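Local coordinates for protein tyrosinase (Burkholderia thailandensis, PDB 5ZRD) that uses a pair of copper ions to hydroxylate monophenols and oxidise the resulting catechols, and probably works well at acidic pH, at residues 190-193 with 194-198. Numbering follows the deposited sequence.
Sequences EALE and QTKIH
L192 and K196, one helical turn apart, meet through aliphatic carbon: the bend at chi2 of K196 (143°) lays its CD alongside L192, 3.8 Å from CD1 of that leucine. Lysine suits this place because its hydrocarbon stem can pack while the ammonium reaches onward; the opposite charges, K196 NZ and E193 OE2, stay 5.2 Å apart, too far for a salt bridge, though they may attract weakly. On the exposed flank, where a carboxylate can meet solvent, chi1 of E193 (-178°) sets CG beside its own carbonyl carbon, towards I197 CD1 at 4.1 Å and Q194 OE1 at 3.7 Å.

Beneath these side chains run the i to i+4 bonds of an alpha-helix. Q194 N meets E190 O at 2.8 Å with a nearly straight N-H (171°), and T195 N to A191 O, K196 N to L192 O and I197 N to E193 O continue the series. A191 is buried, which suits its bare methyl. T195 is buried too, but its short hydroxyl donates to L185 O and also bonds S183 OG, tying the helix to the chain just before it. H198 NE2 similarly bonds P181 O.

Far from the copper site, helix 189-200 packs E190 and Q194 against the loop at P515, sets the branched apolar L192 against P189 of the second subunit, and precedes helix 205-221, with the H198 ring meeting F202 in the intervening link.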
# COMPACT_ATOMS: atom_id res chain seq x y z
N GLU A 190 -10.77 -22.36 16.37
CA GLU A 190 -12.13 -22.79 16.06
C GLU A 190 -12.08 -23.87 14.97
O GLU A 190 -12.74 -24.90 15.12
CB GLU A 190 -13.01 -21.58 15.72
CG GLU A 190 -12.65 -20.90 14.40
CD GLU A 190 -12.98 -19.42 14.26
OE1 GLU A 190 -14.21 -19.08 14.29
OE2 GLU A 190 -12.01 -18.59 14.08
N ALA A 191 -11.25 -23.73 13.94
CA ALA A 191 -11.22 -24.76 12.90
C ALA A 191 -10.81 -26.10 13.54
O ALA A 191 -11.41 -27.15 13.26
CB ALA A 191 -10.30 -24.37 11.77
N LEU A 192 -9.81 -26.03 14.39
CA LEU A 192 -9.28 -27.22 15.05
C LEU A 192 -10.34 -27.84 15.96
O LEU A 192 -10.57 -29.06 15.93
CB LEU A 192 -8.04 -26.83 15.87
CG LEU A 192 -7.39 -27.96 16.67
CD1 LEU A 192 -7.05 -29.14 15.78
CD2 LEU A 192 -6.13 -27.43 17.34
N GLU A 193 -10.99 -26.99 16.73
CA GLU A 193 -12.08 -27.42 17.59
C GLU A 193 -13.13 -28.15 16.74
O GLU A 193 -13.47 -29.29 17.08
CB GLU A 193 -12.67 -26.23 18.35
CG GLU A 193 -13.80 -26.63 19.30
CD GLU A 193 -13.38 -27.42 20.54
OE1 GLU A 193 -13.47 -26.85 21.65
OE2 GLU A 193 -12.96 -28.59 20.40
N GLN A 194 -13.61 -27.53 15.65
CA GLN A 194 -14.69 -28.13 14.79
C GLN A 194 -14.20 -29.45 14.17
O GLN A 194 -14.94 -30.42 14.08
CB GLN A 194 -15.17 -27.17 13.68
CG GLN A 194 -15.88 -25.91 14.18
CD GLN A 194 -16.52 -26.01 15.56
OE1 GLN A 194 -16.02 -25.45 16.55
NE2 GLN A 194 -17.64 -26.72 15.64
N THR A 195 -12.95 -29.48 13.77
CA THR A 195 -12.35 -30.69 13.27
C THR A 195 -12.41 -31.83 14.31
O THR A 195 -12.63 -32.97 13.94
CB THR A 195 -10.92 -30.39 12.84
OG1 THR A 195 -11.01 -29.79 11.56
CG2 THR A 195 -10.04 -31.61 12.78
N LYS A 196 -12.13 -31.54 15.57
CA LYS A 196 -12.04 -32.60 16.60
C LYS A 196 -13.44 -33.17 16.92
O LYS A 196 -13.58 -34.37 17.08
CB LYS A 196 -11.32 -32.07 17.85
CG LYS A 196 -9.81 -32.30 17.81
CD LYS A 196 -8.99 -31.18 18.40
CE LYS A 196 -9.03 -31.11 19.91
NZ LYS A 196 -7.97 -30.22 20.42
N ILE A 197 -14.44 -32.29 16.96
CA ILE A 197 -15.83 -32.66 17.19
C ILE A 197 -16.28 -33.55 16.03
O ILE A 197 -16.63 -34.71 16.23
CB ILE A 197 -16.69 -31.39 17.36
CG1 ILE A 197 -16.31 -30.61 18.62
CG2 ILE A 197 -18.19 -31.70 17.35
CD1 ILE A 197 -16.95 -29.22 18.73
N HIS A 198 -16.14 -33.02 14.81
CA HIS A 198 -16.47 -33.72 13.57
C HIS A 198 -15.79 -35.11 13.52
O HIS A 198 -16.47 -36.14 13.27
CB HIS A 198 -16.14 -32.87 12.32
CG HIS A 198 -16.42 -33.61 11.06
ND1 HIS A 198 -17.57 -33.41 10.31
CD2 HIS A 198 -15.74 -34.63 10.48
CE1 HIS A 198 -17.56 -34.24 9.29
NE2 HIS A 198 -16.45 -35.03 9.39